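Side-chain contacts in branched-chain amino acid aminotransferase (Thermoproteus uzoniensis, PDB 5CE8), which probably transfers the amino group of leucine, isoleucine or valine to 2-oxoglutarate, using pyridoxal 5'-phosphate as cofactor: residues M187-A190 and V194-G197; R150-H153 and P158-A161; G199-I204 and I223-V228; G41-I46 and G165-S170. All coordinates share one frame; numbering follows the deposited sequence.

Contact 1 of 4, residues M187-A190 and V194-G197. With PLP (pyridoxal-5'-phosphate), chain D.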
# COMPACT_ATOMS: atom_id res chain seq x y z
N MET A 187 11.13 -5.28 13.42
CA MET A 187 9.90 -4.96 12.80
C MET A 187 10.17 -4.22 11.50
O MET A 187 11.01 -3.26 11.47
CB MET A 187 9.07 -3.98 13.71
CG MET A 187 8.27 -4.70 14.80
SD MET A 187 7.05 -3.62 15.62
CE MET A 187 8.25 -2.95 16.60
N LEU A 188 9.52 -4.69 10.46
CA LEU A 188 9.44 -4.02 9.16
C LEU A 188 8.40 -2.90 9.24
O LEU A 188 7.42 -3.03 9.96
CB LEU A 188 9.06 -4.97 8.10
CG LEU A 188 9.94 -6.17 7.89
CD1 LEU A 188 9.67 -6.95 6.60
CD2 LEU A 188 11.42 -5.73 7.90
N ASN A 189 8.60 -1.80 8.53
CA ASN A 189 7.54 -0.80 8.33
C ASN A 189 6.46 -1.23 7.24
O ASN A 189 6.55 -2.34 6.68
CB ASN A 189 8.12 0.58 8.09
CG ASN A 189 8.77 0.74 6.71
OD1 ASN A 189 8.90 -0.25 5.93
ND2 ASN A 189 9.37 1.91 6.50
N ALA A 190 5.44 -0.40 6.96
CA ALA A 190 4.33 -0.84 6.08
C ALA A 190 4.87 -1.07 4.66
O ALA A 190 4.31 -1.79 3.88
CB ALA A 190 3.29 0.19 5.97
N VAL A 194 13.14 -2.63 7.09
CA VAL A 194 13.49 -2.81 8.56
C VAL A 194 13.47 -1.45 9.25
O VAL A 194 14.11 -0.47 8.81
CB VAL A 194 14.91 -3.46 8.69
CG1 VAL A 194 15.42 -3.56 10.16
CG2 VAL A 194 14.92 -4.84 8.11
N VAL A 195 12.80 -1.32 10.38
CA VAL A 195 12.90 -0.07 11.08
C VAL A 195 13.37 -0.10 12.56
O VAL A 195 14.11 0.78 12.97
CB VAL A 195 11.67 0.80 10.93
CG1 VAL A 195 11.64 1.40 9.54
CG2 VAL A 195 10.39 0.03 11.18
N GLU A 196 12.92 -1.03 13.33
CA GLU A 196 12.99 -0.93 14.83
C GLU A 196 13.12 -2.32 15.42
O GLU A 196 12.71 -3.29 14.79
CB GLU A 196 11.73 -0.31 15.30
CG GLU A 196 11.56 1.18 15.20
CD GLU A 196 12.23 1.95 16.28
OE1 GLU A 196 12.63 1.36 17.29
OE2 GLU A 196 12.36 3.15 16.16
N GLY A 197 13.65 -2.45 16.65
CA GLY A 197 13.38 -3.59 17.46
C GLY A 197 12.08 -3.21 18.17
O GLY A 197 11.55 -2.10 18.02
N1 PLP D . 12.86 2.71 19.42
C2 PLP D . 11.66 2.91 19.95
C2A PLP D . 10.42 2.39 19.29
C3 PLP D . 11.52 3.56 21.25
O3 PLP D . 10.26 3.67 21.84
C4 PLP D . 12.75 4.03 21.93
C4A PLP D . 12.74 4.73 23.28
C5 PLP D . 14.03 3.78 21.21
C6 PLP D . 13.97 3.11 19.95
C5A PLP D . 15.40 4.11 21.73
O4P PLP D . 15.52 5.45 22.06
P PLP D . 16.63 5.88 23.10
O1P PLP D . 16.42 5.12 24.45
O2P PLP D . 17.92 5.72 22.41
O3P PLP D . 16.41 7.32 23.46
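Met-187 and Glu-196 pair through their backbones in the antiparallel hairpin of strands 184-188 and 194-197. Met-187 N donates to Glu-196 O over 2.9 Å. In return Met-187 O receives two N-H groups: Val-195 N lies 2.9 Å from Met-187 O, with 171° at the hydrogen, whereas the bond from Glu-196 N is weak at 3.5 Å. Two consecutive residues thus face one, which defines a classic beta bulge, and the register slips by one between Met-187 and Leu-188.

Van der Waals contacts flank the bulge. Although the Leu-188 and Val-194 side chains set out in diverging directions, their ends meet, Leu-188 CD2 lying 3.6 Å from Val-194 CG2. Val-195 CG1 packs at 3.8 Å against Asn-189 ND2, the two side chains crossing at about a right angle, while the amide itself hydrogen-bonds to Lys-193 N and Asp-217 O. Met-187 bends at chi3 (-81°), and this turn takes its CE to 3.7 Å from Gly-197 O.

The polar contact with the cofactor belongs to Glu-196. With CG anti to the carbonyl carbon (chi1 -80°) and the chain bent at chi2, the side chain leads away from Met-187 and places Glu-196 OE1 2.5 Å from PLP N1; OE2 accepts from Leu-220 N. Glu-196, one of the two residues of the bulge, is thus the one that reaches the pyridine nitrogen, and a carboxylate this close would be expected to favour a protonated N1, as in other aminotransferases of this fold.

Contact 2 of 4, residues R150-H153 and P158-A161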
# COMPACT_ATOMS: atom_id res chain seq x y z
N ARG A 150 3.85 -5.45 11.68
CA ARG A 150 4.54 -4.31 11.16
C ARG A 150 4.50 -3.16 12.15
O ARG A 150 3.55 -3.05 12.90
CB ARG A 150 3.90 -3.86 9.85
CG ARG A 150 3.85 -4.93 8.79
CD ARG A 150 5.28 -5.34 8.34
NE ARG A 150 5.35 -6.19 7.14
CZ ARG A 150 5.69 -7.50 7.10
NH1 ARG A 150 5.96 -8.24 8.19
NH2 ARG A 150 5.78 -8.13 5.90
N ARG A 151 5.54 -2.33 12.13
CA ARG A 151 5.55 -1.07 12.87
C ARG A 151 4.34 -0.18 12.54
O ARG A 151 3.99 0.04 11.39
CB ARG A 151 6.85 -0.31 12.60
CG ARG A 151 7.12 0.98 13.31
CD ARG A 151 7.53 0.97 14.81
NE ARG A 151 8.04 2.31 15.10
CZ ARG A 151 7.85 3.05 16.22
NH1 ARG A 151 7.25 2.56 17.28
NH2 ARG A 151 8.33 4.30 16.28
N VAL A 152 3.77 0.41 13.55
CA VAL A 152 2.55 1.16 13.34
C VAL A 152 3.03 2.36 12.44
O VAL A 152 4.18 2.84 12.60
CB VAL A 152 1.81 1.53 14.67
CG1 VAL A 152 2.57 2.34 15.62
CG2 VAL A 152 0.56 2.30 14.38
N HIS A 153 2.19 2.80 11.52
CA HIS A 153 2.54 3.71 10.44
C HIS A 153 2.22 5.18 10.82
O HIS A 153 1.27 5.44 11.55
CB HIS A 153 1.79 3.30 9.18
CG HIS A 153 2.33 3.93 7.92
ND1 HIS A 153 1.75 5.02 7.33
CD2 HIS A 153 3.42 3.63 7.17
CE1 HIS A 153 2.46 5.39 6.29
NE2 HIS A 153 3.47 4.53 6.15
N PRO A 158 1.54 8.99 15.60
CA PRO A 158 2.74 9.81 15.40
C PRO A 158 3.92 9.17 16.03
O PRO A 158 4.35 9.54 17.13
CB PRO A 158 2.37 11.20 15.98
CG PRO A 158 1.23 10.98 16.78
CD PRO A 158 0.56 9.70 16.40
N VAL A 159 4.44 8.16 15.30
CA VAL A 159 5.45 7.29 15.74
C VAL A 159 6.72 7.91 16.28
O VAL A 159 7.34 7.38 17.19
CB VAL A 159 5.80 6.24 14.73
CG1 VAL A 159 4.70 5.23 14.82
CG2 VAL A 159 5.96 6.81 13.33
N MET A 160 7.03 9.10 15.82
CA MET A 160 8.23 9.81 16.32
C MET A 160 8.01 10.26 17.75
O MET A 160 8.91 10.66 18.37
CB MET A 160 8.52 11.02 15.44
CG MET A 160 8.83 10.55 14.00
SD MET A 160 9.72 11.57 12.81
CE MET A 160 10.71 12.52 13.94
N ALA A 161 6.79 10.31 18.21
CA ALA A 161 6.56 10.65 19.60
C ALA A 161 6.70 9.38 20.40
O ALA A 161 6.17 8.35 19.98
CB ALA A 161 5.21 11.18 19.75
O HOH W 1 7.25 5.23 18.69
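Val-159 lays its isopropyl group over one face of the Arg-151 guanidinium: CG1 stands 4.0 Å above the plane, over its centre, and Val-159 CB comes within 3.5 Å of Arg-151 NH2. The two side chains run past one another in opposite directions. Arg-151 gets there by leaving its backbone with CG opposite the main-chain N (chi1 -177°) and then bending at chi2 (75°), which brings its far end closer to the 158-161 segment than its first bond would suggest.

The same valine branch meets a second partner. Val-159 CG1 lies 3.3 Å from Val-152 O and 3.7 Å from Val-152 CG1, again with the side chains passing in opposite directions, so one methyl bears on both the arginine plane and the neighbouring residue.

Both segments belong to the long connection between strand 142-146 and helix 167-179, where Pro-158 to Ala-161 form a type I beta turn closed by Ala-161 N donating to Pro-158 O. That turn presents Val-159 to the arginine, and the Val-152 side chain packs on Val-152 of the second subunit, placing this loop at a subunit interface.

Polar atoms are joined chiefly through water. The direct bond from Arg-151 NH2 to Val-159 O is weak, bent to 126° at the hydrogen. A water at the guanidinium edge, in its plane, bridges the same pair: it accepts from Arg-151 NH2 over 2.8 Å and donates to Val-159 O over 2.6 Å. Arg-151 NE is held by Gly-218 O, and the side chain, part of the cofactor pocket, touches PLP.

Contact 3 of 4, residues G199-I204 and I223-V228. With PLP (pyridoxal-5'-phosphate), chain D.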
# COMPACT_ATOMS: atom_id res chain seq x y z
N GLY A 199 11.86 -2.11 21.17
CA GLY A 199 12.23 -0.93 21.88
C GLY A 199 13.65 -0.44 21.58
O GLY A 199 14.30 0.01 22.50
N GLU A 200 14.15 -0.59 20.33
CA GLU A 200 15.58 -0.29 20.04
C GLU A 200 15.70 0.18 18.65
O GLU A 200 15.01 -0.40 17.81
CB GLU A 200 16.42 -1.56 20.14
CG GLU A 200 16.48 -2.31 21.51
CD GLU A 200 15.32 -3.31 21.70
OE1 GLU A 200 15.21 -3.86 22.78
OE2 GLU A 200 14.46 -3.53 20.83
N ASN A 201 16.68 1.04 18.37
CA ASN A 201 17.00 1.38 16.95
C ASN A 201 17.97 0.31 16.51
O ASN A 201 18.53 -0.45 17.34
CB ASN A 201 17.59 2.74 16.74
CG ASN A 201 16.60 3.88 17.06
OD1 ASN A 201 16.83 4.62 17.94
ND2 ASN A 201 15.49 3.95 16.36
N ILE A 202 18.10 0.19 15.21
CA ILE A 202 18.89 -0.90 14.58
C ILE A 202 19.96 -0.28 13.68
O ILE A 202 19.71 0.73 12.98
CB ILE A 202 18.05 -1.78 13.62
CG1 ILE A 202 16.81 -2.25 14.33
CG2 ILE A 202 18.81 -3.03 13.12
CD1 ILE A 202 15.90 -3.13 13.49
N PHE A 203 21.17 -0.89 13.69
CA PHE A 203 22.28 -0.54 12.83
C PHE A 203 22.83 -1.79 12.13
O PHE A 203 23.00 -2.85 12.73
CB PHE A 203 23.43 0.12 13.65
CG PHE A 203 23.21 1.55 13.99
CD1 PHE A 203 22.51 1.89 15.13
CD2 PHE A 203 23.90 2.55 13.33
CE1 PHE A 203 22.32 3.19 15.51
CE2 PHE A 203 23.72 3.89 13.75
CZ PHE A 203 22.92 4.20 14.82
N ILE A 204 23.18 -1.69 10.85
CA ILE A 204 23.98 -2.77 10.31
C ILE A 204 25.36 -2.27 9.90
O ILE A 204 25.51 -1.14 9.67
CB ILE A 204 23.25 -3.49 9.15
CG1 ILE A 204 23.08 -2.54 7.97
CG2 ILE A 204 21.94 -4.09 9.69
CD1 ILE A 204 22.57 -3.25 6.73
N ILE A 223 18.09 8.71 21.07
CA ILE A 223 19.20 9.43 21.61
C ILE A 223 20.43 8.52 21.71
O ILE A 223 21.54 9.02 21.61
CB ILE A 223 18.83 10.05 22.95
CG1 ILE A 223 17.94 11.24 22.61
CG2 ILE A 223 20.08 10.54 23.72
CD1 ILE A 223 17.20 11.92 23.72
N THR A 224 20.26 7.23 21.93
CA THR A 224 21.37 6.32 21.78
C THR A 224 21.82 6.27 20.31
O THR A 224 23.03 6.31 20.03
CB THR A 224 21.01 4.92 22.32
OG1 THR A 224 20.50 5.06 23.68
CG2 THR A 224 22.24 4.06 22.36
N ARG A 225 20.84 6.27 19.43
CA ARG A 225 21.07 6.36 17.96
C ARG A 225 21.87 7.60 17.62
O ARG A 225 22.89 7.51 16.90
CB ARG A 225 19.75 6.26 17.23
CG ARG A 225 19.80 6.54 15.70
CD ARG A 225 18.41 6.64 15.19
NE ARG A 225 18.38 6.73 13.72
CZ ARG A 225 18.51 7.83 13.02
NH1 ARG A 225 18.69 9.03 13.60
NH2 ARG A 225 18.54 7.70 11.71
N GLU A 226 21.45 8.76 18.18
CA GLU A 226 22.10 9.97 17.95
C GLU A 226 23.53 9.91 18.50
O GLU A 226 24.52 10.27 17.81
CB GLU A 226 21.34 11.13 18.56
CG GLU A 226 21.79 12.52 18.12
CD GLU A 226 21.08 13.64 18.84
OE1 GLU A 226 19.79 13.68 18.83
OE2 GLU A 226 21.77 14.50 19.39
N THR A 227 23.69 9.41 19.71
CA THR A 227 25.07 9.20 20.23
C THR A 227 25.96 8.36 19.29
O THR A 227 27.15 8.73 19.04
CB THR A 227 24.98 8.62 21.67
OG1 THR A 227 24.14 9.52 22.42
CG2 THR A 227 26.24 8.47 22.28
N VAL A 228 25.43 7.22 18.88
CA VAL A 228 26.14 6.33 17.96
C VAL A 228 26.57 7.12 16.69
O VAL A 228 27.72 6.95 16.17
CB VAL A 228 25.32 5.11 17.63
CG1 VAL A 228 25.83 4.34 16.39
CG2 VAL A 228 25.31 4.13 18.84
N1 PLP D . 12.86 2.71 19.42
C2 PLP D . 11.66 2.91 19.95
C2A PLP D . 10.42 2.39 19.29
C3 PLP D . 11.52 3.56 21.25
O3 PLP D . 10.26 3.67 21.84
C4 PLP D . 12.75 4.03 21.93
C4A PLP D . 12.74 4.73 23.28
C5 PLP D . 14.03 3.78 21.21
C6 PLP D . 13.97 3.11 19.95
C5A PLP D . 15.40 4.11 21.73
O4P PLP D . 15.52 5.45 22.06
P PLP D . 16.63 5.88 23.10
O1P PLP D . 16.42 5.12 24.45
O2P PLP D . 17.92 5.72 22.41
O3P PLP D . 16.41 7.32 23.46
O HOH W 2 18.45 4.70 20.12
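This is a strand-on-helix contact beside the phosphate of PLP, in the class-IV aminotransferase fold: side chains of strand 201-206 pack against the first turns of helix 223-235. The axes of the short segments 201-204 and 223-228 approach to 9.1 Å, with their N-to-C directions 28° apart.

Two layers support it. Nearer the cofactor, Asn-201 crosses Arg-225 at about a right angle, its OD1 3.4 Å from Arg-225 CB. Arg-225, extended from CG to NE, carries its guanidinium past this amide to a salt bridge with Glu-241, while Asn-201 ND2 donates to Leu-220 O. Farther along, Phe-203 offers a ring face to Val-228 CG1, a CH-pi contact with the methyl 3.7 Å from the ring centroid and 28° off its normal; the carbonyl of Arg-225 sits at the ring edge.

The helix N terminus grips the phosphate. Thr-224 N and Thr-224 OG1 both donate to PLP O2P, and Ile-223 N donates to PLP O3P, so the helix end would help to stabilise the negative charge. A water ties the Asn-201/Arg-225 layer to this site: it donates to Asn-201 OD1 and to PLP O2P over 2.7 and 2.6 Å and accepts from Arg-225 N over 2.9 Å.

Contact 4 of 4, residues G41-I46 and G165-S170. With PLP (pyridoxal-5'-phosphate), chain D.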
# COMPACT_ATOMS: atom_id res chain seq x y z
N GLY A 41 -0.63 9.32 26.41
CA GLY A 41 0.46 9.65 27.32
C GLY A 41 1.72 9.77 26.50
O GLY A 41 1.74 9.40 25.27
N VAL A 42 2.74 10.29 27.13
CA VAL A 42 4.12 10.12 26.65
C VAL A 42 5.03 9.64 27.77
O VAL A 42 4.75 9.89 28.98
CB VAL A 42 4.64 11.39 26.01
CG1 VAL A 42 3.73 11.76 24.89
CG2 VAL A 42 4.74 12.55 26.94
N PHE A 43 6.18 9.09 27.39
CA PHE A 43 7.15 8.67 28.39
C PHE A 43 8.56 8.87 27.84
O PHE A 43 8.75 9.28 26.66
CB PHE A 43 6.93 7.24 28.85
CG PHE A 43 7.08 6.21 27.76
CD1 PHE A 43 6.03 5.97 26.87
CD2 PHE A 43 8.24 5.49 27.64
CE1 PHE A 43 6.22 5.05 25.81
CE2 PHE A 43 8.42 4.49 26.67
CZ PHE A 43 7.42 4.30 25.76
N GLU A 44 9.52 8.58 28.71
CA GLU A 44 10.95 8.56 28.42
C GLU A 44 11.68 7.43 29.13
O GLU A 44 11.15 6.76 30.03
CB GLU A 44 11.61 9.86 28.84
CG GLU A 44 11.59 10.95 27.78
CD GLU A 44 12.30 10.56 26.50
OE1 GLU A 44 11.84 11.00 25.43
OE2 GLU A 44 13.24 9.77 26.60
N GLY A 45 12.94 7.25 28.77
CA GLY A 45 13.78 6.24 29.41
C GLY A 45 15.12 6.92 29.52
O GLY A 45 15.57 7.52 28.55
N ILE A 46 15.63 6.98 30.75
CA ILE A 46 16.90 7.68 30.98
C ILE A 46 17.70 6.82 31.89
O ILE A 46 17.17 6.32 32.88
CB ILE A 46 16.74 9.03 31.62
CG1 ILE A 46 15.72 9.88 30.82
CG2 ILE A 46 18.12 9.70 31.75
CD1 ILE A 46 15.29 11.23 31.49
N GLY A 165 0.31 4.76 23.93
CA GLY A 165 -0.61 3.95 23.16
C GLY A 165 0.02 3.21 21.99
O GLY A 165 -0.31 2.11 21.77
N ILE A 166 1.03 3.81 21.36
CA ILE A 166 1.86 3.13 20.26
C ILE A 166 2.46 1.81 20.69
O ILE A 166 2.60 0.93 19.84
CB ILE A 166 3.04 3.98 19.79
CG1 ILE A 166 2.55 5.30 19.25
CG2 ILE A 166 3.93 3.33 18.73
CD1 ILE A 166 3.65 6.25 19.08
N TYR A 167 2.85 1.65 21.95
CA TYR A 167 3.65 0.45 22.40
C TYR A 167 2.88 -0.94 22.51
O TYR A 167 3.49 -2.00 22.77
CB TYR A 167 4.55 0.82 23.62
CG TYR A 167 5.60 1.74 23.14
CD1 TYR A 167 5.27 3.01 22.87
CD2 TYR A 167 6.88 1.31 22.81
CE1 TYR A 167 6.09 3.83 22.20
CE2 TYR A 167 7.80 2.21 22.23
CZ TYR A 167 7.35 3.49 21.92
OH TYR A 167 8.09 4.51 21.37
N LEU A 168 1.56 -0.94 22.29
CA LEU A 168 0.82 -2.14 22.09
C LEU A 168 1.35 -2.96 20.87
O LEU A 168 1.60 -4.21 20.93
CB LEU A 168 -0.70 -1.83 22.01
CG LEU A 168 -1.59 -3.05 21.56
CD1 LEU A 168 -1.56 -4.04 22.70
CD2 LEU A 168 -3.07 -2.86 21.32
N ASN A 169 1.66 -2.21 19.84
CA ASN A 169 2.40 -2.75 18.64
C ASN A 169 3.79 -3.34 18.98
O ASN A 169 4.14 -4.53 18.55
CB ASN A 169 2.45 -1.59 17.62
CG ASN A 169 3.29 -1.89 16.37
OD1 ASN A 169 4.35 -1.28 16.12
ND2 ASN A 169 2.73 -2.68 15.53
N SER A 170 4.57 -2.56 19.79
CA SER A 170 5.85 -3.02 20.30
C SER A 170 5.70 -4.26 21.20
O SER A 170 6.52 -5.16 21.09
CB SER A 170 6.67 -1.93 21.03
OG SER A 170 7.11 -0.96 20.09
N1 PLP D . 12.86 2.71 19.42
C2 PLP D . 11.66 2.91 19.95
C2A PLP D . 10.42 2.39 19.29
C3 PLP D . 11.52 3.56 21.25
O3 PLP D . 10.26 3.67 21.84
C4 PLP D . 12.75 4.03 21.93
C4A PLP D . 12.74 4.73 23.28
C5 PLP D . 14.03 3.78 21.21
C6 PLP D . 13.97 3.11 19.95
C5A PLP D . 15.40 4.11 21.73
O4P PLP D . 15.52 5.45 22.06
P PLP D . 16.63 5.88 23.10
O1P PLP D . 16.42 5.12 24.45
O2P PLP D . 17.92 5.72 22.41
O3P PLP D . 16.41 7.32 23.46
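From CB, which points toward the strand segment of Phe-43, Tyr-167 sets CG anti to the carbonyl carbon (chi1 -69°). Tyr-167 CG lies 4.1 Å from Phe-43 CZ. Tyr-167 CD1 then makes the closest approach, 3.7 Å to Phe-43 CE1, while Tyr-167 CE1 is 3.8 Å from both Phe-43 CE1 and Phe-43 CZ. Phe-43 CZ stands above the middle of the tyrosine ring. The stack is T-shaped: the centroids are 5.0 Å apart, the planes stand at 79°, and the edge of Phe-43 points into the face of Tyr-167. At the far end, Tyr-167 OH is hydrogen-bonded to PLP O3 at a modelled 2.4 Å; the position of O3 is uncertain, so this very short value is doubtful.

Phe-43 reaches the tyrosine by turning CG between its backbone N and carbonyl carbon (chi1 62°). Tyr-38 of the second subunit also meets Phe-43 edge-to-face and packs on Tyr-167, so the aromatic group spans the subunit interface. The stack probably limits how the tyrosine ring can turn. The arrangement belongs to the PLP pocket, where Phe-43 of strand 41-50 backs a tyrosine from the start of helix 167-179 whose hydroxyl lies beside the cofactor's phenolic oxygen.

How the contacts relate
From the N terminus, strand 41-50 opens contact 4, which closes only at the start of helix 167-179 and so spans 118 intervening residues, joining the seven-stranded antiparallel sheet to that helix. Contact 2 falls wholly within this span and closes a short loop just before the helix; Asn-169 joins the two, its amide bonding to Arg-150 O and Val-152 N. After the helix, contact 1 closes a tight hairpin, and Leu-188 O binds Arg-151 N of contact 2. Contact 3 follows in series, tying the next strand to helix 223-235. None cross. Contacts 1, 3 and 4 reach PLP at its nitrogen, phosphate and phenolic oxygen respectively.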